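Local coordinates for protein carbohydrate esterase family 2 (CE2) (Chaetomium olivicolor, PDB 4XVH) that probably removes acetyl groups from xylan or related plant polysaccharides, pairing a jelly-roll carbohydrate-binding domain with an SGNH-type esterase domain, at residues N150-D155 / A322-L327; D206-N211 / Q240-H245. All coordinates share one frame; numbering follows the deposited sequence.

Contact 1: N150-D155 / A322-L327; sequences NALGAD and AIAAAL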
loop_
_atom_site.group_PDB
_atom_site.type_symbol
_atom_site.label_atom_id
_atom_site.label_comp_id
_atom_site.label_asym_id
_atom_site.label_seq_id
_atom_site.Cartn_x
_atom_site.Cartn_y
_atom_site.Cartn_z
ATOM N N ASN A 150 -9.477 -6.978 1.406
ATOM C CA ASN A 150 -10.550 -7.213 2.376
ATOM C C ASN A 150 -11.740 -7.973 1.762
ATOM O O ASN A 150 -12.278 -8.893 2.363
ATOM C CB ASN A 150 -11.088 -5.901 2.939
ATOM C CG ASN A 150 -10.076 -5.147 3.834
ATOM O OD1 ASN A 150 -9.044 -5.683 4.284
ATOM N ND2 ASN A 150 -10.402 -3.884 4.108
ATOM N N ALA A 151 -12.200 -7.541 0.586
ATOM C CA ALA A 151 -13.356 -8.189 -0.055
ATOM C C ALA A 151 -13.053 -9.667 -0.389
ATOM O O ALA A 151 -13.948 -10.515 -0.421
ATOM C CB ALA A 151 -13.754 -7.415 -1.349
ATOM N N LEU A 152 -11.785 -9.958 -0.654
ATOM C CA LEU A 152 -11.392 -11.331 -1.019
ATOM C C LEU A 152 -10.984 -12.140 0.218
ATOM O O LEU A 152 -10.592 -13.295 0.103
ATOM C CB LEU A 152 -10.233 -11.298 -2.010
ATOM C CG LEU A 152 -10.611 -10.579 -3.323
ATOM C CD1 LEU A 152 -9.378 -10.410 -4.164
ATOM C CD2 LEU A 152 -11.691 -11.389 -4.044
ATOM N N GLY A 153 -11.067 -11.532 1.391
ATOM C CA GLY A 153 -10.682 -12.234 2.595
ATOM C C GLY A 153 -9.180 -12.542 2.601
ATOM O O GLY A 153 -8.762 -13.525 3.221
ATOM N N ALA A 154 -8.375 -11.712 1.930
ATOM C CA ALA A 154 -6.942 -11.988 1.823
ATOM C C ALA A 154 -6.071 -11.119 2.732
ATOM O O ALA A 154 -6.361 -9.945 2.932
ATOM C CB ALA A 154 -6.467 -11.808 0.384
ATOM N N ASP A 155 -4.989 -11.706 3.252
ATOM C CA ASP A 155 -3.920 -10.910 3.856
ATOM C C ASP A 155 -3.254 -10.122 2.733
ATOM O O ASP A 155 -3.335 -10.494 1.547
ATOM C CB ASP A 155 -2.884 -11.805 4.578
ATOM C CG ASP A 155 -3.175 -11.943 6.066
ATOM O OD1 ASP A 155 -3.890 -11.086 6.622
ATOM O OD2 ASP A 155 -2.711 -12.913 6.681
ATOM N N ALA A 322 -11.826 -8.547 -10.462
ATOM C CA ALA A 322 -10.847 -8.943 -11.478
ATOM C C ALA A 322 -9.896 -10.016 -10.938
ATOM O O ALA A 322 -9.516 -10.925 -11.661
ATOM C CB ALA A 322 -10.070 -7.740 -11.936
ATOM N N ILE A 323 -9.467 -9.868 -9.687
ATOM C CA ILE A 323 -8.587 -10.842 -9.069
ATOM C C ILE A 323 -9.376 -12.130 -8.893
ATOM O O ILE A 323 -8.886 -13.236 -9.233
ATOM C CB ILE A 323 -8.047 -10.342 -7.699
ATOM C CG1 ILE A 323 -7.148 -9.105 -7.905
ATOM C CG2 ILE A 323 -7.340 -11.474 -6.969
ATOM C CD1 ILE A 323 -6.632 -8.440 -6.600
ATOM N N ALA A 324 -10.601 -11.988 -8.376
ATOM C CA ALA A 324 -11.457 -13.157 -8.146
ATOM C C ALA A 324 -11.646 -13.923 -9.447
ATOM O O ALA A 324 -11.574 -15.164 -9.455
ATOM C CB ALA A 324 -12.856 -12.757 -7.549
ATOM N N ALA A 325 -11.918 -13.198 -10.535
ATOM C CA ALA A 325 -12.193 -13.858 -11.824
ATOM C C ALA A 325 -10.960 -14.616 -12.287
ATOM O O ALA A 325 -11.037 -15.757 -12.762
ATOM C CB ALA A 325 -12.595 -12.842 -12.871
ATOM N N ALA A 326 -9.811 -13.957 -12.160
ATOM C CA ALA A 326 -8.553 -14.547 -12.591
ATOM C C ALA A 326 -8.197 -15.788 -11.781
ATOM O O ALA A 326 -7.639 -16.744 -12.324
ATOM C CB ALA A 326 -7.412 -13.516 -12.494
ATOM N N LEU A 327 -8.507 -15.768 -10.484
ATOM C CA LEU A 327 -8.022 -16.818 -9.568
ATOM C C LEU A 327 -9.066 -17.901 -9.291
ATOM O O LEU A 327 -8.766 -18.893 -8.635
ATOM C CB LEU A 327 -7.574 -16.199 -8.247
ATOM C CG LEU A 327 -6.159 -15.587 -8.277
ATOM C CD1 LEU A 327 -6.041 -14.519 -9.308
ATOM C CD2 LEU A 327 -5.867 -14.955 -7.007
#

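Contact 2: D206-N211 / Q240-H245; sequences DAVVIN and QDIQKH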
loop_
_atom_site.group_PDB
_atom_site.type_symbol
_atom_site.label_atom_id
_atom_site.label_comp_id
_atom_site.label_asym_id
_atom_site.label_seq_id
_atom_site.Cartn_x
_atom_site.Cartn_y
_atom_site.Cartn_z
ATOM N N ASP A 206 -0.757 -14.865 -3.977
ATOM C CA ASP A 206 -1.556 -15.399 -5.060
ATOM C C ASP A 206 -1.699 -14.372 -6.163
ATOM O O ASP A 206 -1.833 -14.711 -7.354
ATOM C CB ASP A 206 -2.942 -15.779 -4.568
ATOM C CG ASP A 206 -2.896 -16.732 -3.419
ATOM O OD1 ASP A 206 -2.925 -17.948 -3.676
ATOM O OD2 ASP A 206 -2.856 -16.272 -2.261
ATOM N N ALA A 207 -1.682 -13.112 -5.745
ATOM C CA ALA A 207 -1.885 -12.006 -6.657
ATOM C C ALA A 207 -0.922 -10.890 -6.306
ATOM O O ALA A 207 -0.672 -10.633 -5.125
ATOM C CB ALA A 207 -3.326 -11.498 -6.573
ATOM N N VAL A 208 -0.418 -10.223 -7.343
ATOM C CA VAL A 208 0.450 -9.073 -7.205
ATOM C C VAL A 208 -0.132 -7.947 -8.033
ATOM O O VAL A 208 -0.320 -8.089 -9.261
ATOM C CB VAL A 208 1.872 -9.364 -7.667
ATOM C CG1 VAL A 208 2.719 -8.058 -7.707
ATOM C CG2 VAL A 208 2.515 -10.416 -6.748
ATOM N N VAL A 209 -0.436 -6.853 -7.336
ATOM C CA VAL A 209 -1.077 -5.679 -7.913
ATOM C C VAL A 209 -0.039 -4.583 -8.102
ATOM O O VAL A 209 0.701 -4.255 -7.163
ATOM C CB VAL A 209 -2.211 -5.147 -7.020
ATOM C CG1 VAL A 209 -2.822 -3.882 -7.664
ATOM C CG2 VAL A 209 -3.282 -6.247 -6.801
ATOM N N ILE A 210 0.077 -4.068 -9.318
ATOM C CA ILE A 210 1.064 -3.016 -9.547
ATOM C C ILE A 210 0.393 -1.796 -10.140
ATOM O O ILE A 210 -0.226 -1.898 -11.191
ATOM C CB ILE A 210 2.188 -3.481 -10.484
ATOM C CG1 ILE A 210 2.893 -4.707 -9.880
ATOM C CG2 ILE A 210 3.159 -2.310 -10.747
ATOM C CD1 ILE A 210 3.808 -5.418 -10.827
ATOM N N ASN A 211 0.561 -0.647 -9.481
ATOM C CA ASN A 211 -0.005 0.610 -9.948
ATOM C C ASN A 211 1.074 1.700 -9.979
ATOM O O ASN A 211 1.291 2.417 -8.995
ATOM C CB ASN A 211 -1.164 1.004 -9.033
ATOM C CG ASN A 211 -1.879 2.277 -9.473
ATOM O OD1 ASN A 211 -1.369 3.087 -10.251
ATOM N ND2 ASN A 211 -3.067 2.472 -8.922
ATOM N N GLN A 240 8.780 -9.818 -14.326
ATOM C CA GLN A 240 9.647 -10.975 -14.437
ATOM C C GLN A 240 10.518 -11.085 -13.181
ATOM O O GLN A 240 10.715 -12.184 -12.654
ATOM C CB GLN A 240 10.492 -10.886 -15.705
ATOM C CG GLN A 240 9.676 -11.142 -16.965
ATOM C CD GLN A 240 10.423 -10.815 -18.243
ATOM O OE1 GLN A 240 11.420 -10.100 -18.231
ATOM N NE2 GLN A 240 9.946 -11.348 -19.354
ATOM N N ASP A 241 11.014 -9.949 -12.679
ATOM C CA ASP A 241 11.834 -9.966 -11.463
ATOM C C ASP A 241 11.024 -10.472 -10.249
ATOM O O ASP A 241 11.546 -11.247 -9.429
ATOM C CB ASP A 241 12.411 -8.579 -11.170
ATOM C CG ASP A 241 13.508 -8.179 -12.148
ATOM O OD1 ASP A 241 14.044 -9.053 -12.863
ATOM O OD2 ASP A 241 13.830 -6.985 -12.198
ATOM N N ILE A 242 9.756 -10.076 -10.141
ATOM C CA ILE A 242 8.934 -10.563 -9.027
ATOM C C ILE A 242 8.648 -12.069 -9.181
ATOM O O ILE A 242 8.576 -12.817 -8.192
ATOM C CB ILE A 242 7.599 -9.766 -8.917
ATOM C CG1 ILE A 242 7.915 -8.282 -8.714
ATOM C CG2 ILE A 242 6.709 -10.297 -7.771
ATOM C CD1 ILE A 242 6.686 -7.399 -8.775
ATOM N N GLN A 243 8.540 -12.511 -10.431
ATOM C CA GLN A 243 8.257 -13.907 -10.725
ATOM C C GLN A 243 9.422 -14.822 -10.369
ATOM O O GLN A 243 9.231 -16.022 -10.200
ATOM C CB GLN A 243 7.904 -14.082 -12.199
ATOM C CG GLN A 243 6.550 -13.514 -12.597
ATOM C CD GLN A 243 6.339 -13.626 -14.094
ATOM O OE1 GLN A 243 7.249 -13.327 -14.882
ATOM N NE2 GLN A 243 5.173 -14.120 -14.496
ATOM N N LYS A 244 10.620 -14.262 -10.252
ATOM C CA LYS A 244 11.746 -15.025 -9.703
ATOM C C LYS A 244 11.375 -15.572 -8.317
ATOM O O LYS A 244 11.792 -16.672 -7.930
ATOM C CB LYS A 244 13.007 -14.157 -9.614
ATOM C CG LYS A 244 13.680 -13.906 -10.958
ATOM C CD LYS A 244 15.009 -13.139 -10.803
ATOM C CE LYS A 244 15.954 -13.364 -12.008
ATOM N NZ LYS A 244 16.404 -12.113 -12.713
ATOM N N HIS A 245 10.575 -14.802 -7.571
ATOM C CA HIS A 245 10.195 -15.217 -6.223
ATOM C C HIS A 245 8.814 -15.855 -6.155
ATOM O O HIS A 245 8.593 -16.791 -5.402
ATOM C CB HIS A 245 10.251 -14.022 -5.278
ATOM C CG HIS A 245 11.583 -13.339 -5.266
ATOM N ND1 HIS A 245 12.720 -13.937 -4.761
ATOM C CD2 HIS A 245 11.967 -12.121 -5.720
ATOM C CE1 HIS A 245 13.741 -13.111 -4.887
ATOM N NE2 HIS A 245 13.313 -12.002 -5.468
#

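Contact 1: N150-D155 / A322-L327
Leu152 meets Ile323 and Ala324 through aliphatic carbons alone: no ring, amide or carboxylate takes part, so the surfaces that matter are the two sides of the forked leucine end. One branch, CD1, lies against the branching side of Ile323. Leu152 CD1 is 3.6 Å from Ile323 CG2 and 3.8 Å from Ile323 CB, and it also comes within 4.2 Å of Ile323 CD1, so the leucine end lies slantwise across the isoleucine, its CD1 methyl set against the CB-CG2 side. The other branch faces the neighbouring residue of the helix, with Leu152 CD2 3.9 Å from Ala324 CB. Torsions account for the division of labour. Leu152 has CG opposite its carbonyl carbon (chi1 -61°), and chi2 of 172° extends CD1 away from the backbone, leaving CD2 to turn toward the alanine. In Ile323 the short CG2 branch meets the leucine most closely, while the longer branch touches the same methyl only with its end, CD1. The two segments bury 117 Å² between them, more than half of it on Leu152.

Within the three-layer alpha/beta/alpha SGNH fold, this contact joins the C-terminal end of helix 144-151 to the last turns of helix 309-327. Both Leu152 and Ile323 also rest on Ile112 of strand 111-116, evidence that these two helices pack on the same face of the parallel sheet. Just beyond Leu152 the chain turns through a Schellman motif: Gly153 has a positive phi of 66°, and its N donates to Asn150 O at 3.1 Å. The Leu152 carbonyl oxygen accepts a hydrogen bond from Arg110, and Asp155, where strand 155-160 begins, forms a salt bridge with Arg3. On the opposing helix, Leu327 N donates to Ile323 O at 2.8 Å, keeping the final turn closed behind the isoleucine.

Contact 2: D206-N211 / Q240-H245
Strand 207-211, helix 228-243 and strand 250-254 form a beta-alpha-beta crossover of the SGNH hydrolase domain, and this contact is where the end of the helix packs back on the first strand. The topology rests on two observations: the two strands are parallel neighbours in the five-stranded sheet, with backbone bonds from Val208 to His250 and Phe252, and the helix lies between them in sequence. Val208 and Ile210, two residues apart on the strand, both point toward the helix, as alternation along a strand requires. Ile242 is their common partner, and its CA lies 8.8 Å from the CA of Val208, a separation bridged entirely by side chains.

Ile242 also touches Ile115 of strand 111-116, Phe251 of strand 250-254 and Tyr185, so it settles over three adjacent strands. All three residues of the contact are buried, and the two segments hide 101 Å² from each other, about half of it on Ile242. Around Ile242 the polar groups take other partners: Asp241 forms a salt bridge with Lys237, and its approach to Lys244 is long. His245 stacks its ring on Phe199.

The strand leads on to Asn215, which lines the pocket holding the polyether PEU, while the Ile210 side chain remains about 13 Å from that ligand. Each isoleucine is extended; in Ile242, chi2 of 173° carries CD1 straight out from the helix. Val208 reaches it with the branch opposite its own backbone N (chi1 172°). The approaches are tip to tip: Ile242 CD1 is 4.2 Å from Val208 CG1 and 4.1 Å from Ile210 CD1, and with Val208 CG1 to Ile210 CD1 at 4.2 Å the three methyls form a nearly equilateral triangle.

The centres of contacts 1 and 2 lie 15 Å apart, on opposite faces of the same parallel sheet. Alternation along strand 207-211 is the evidence: Ala207 and Val209 face helix 309-327, whereas Val208 and Ile210 face helix 228-243. The two contacts touch through the strand segment, with Ile323 CG2 4.0 Å from Ala207 CB and Ile323 CD1 4.0 Å from Val209 CG2; Leu327 CD2 approaches Asp206 CB at 3.9 Å. In sequence, contact 2 is nested within the loop closed by contact 1, whose later segment belongs to the final helix. Together they sandwich the central strand between helical layers of the probable esterase domain.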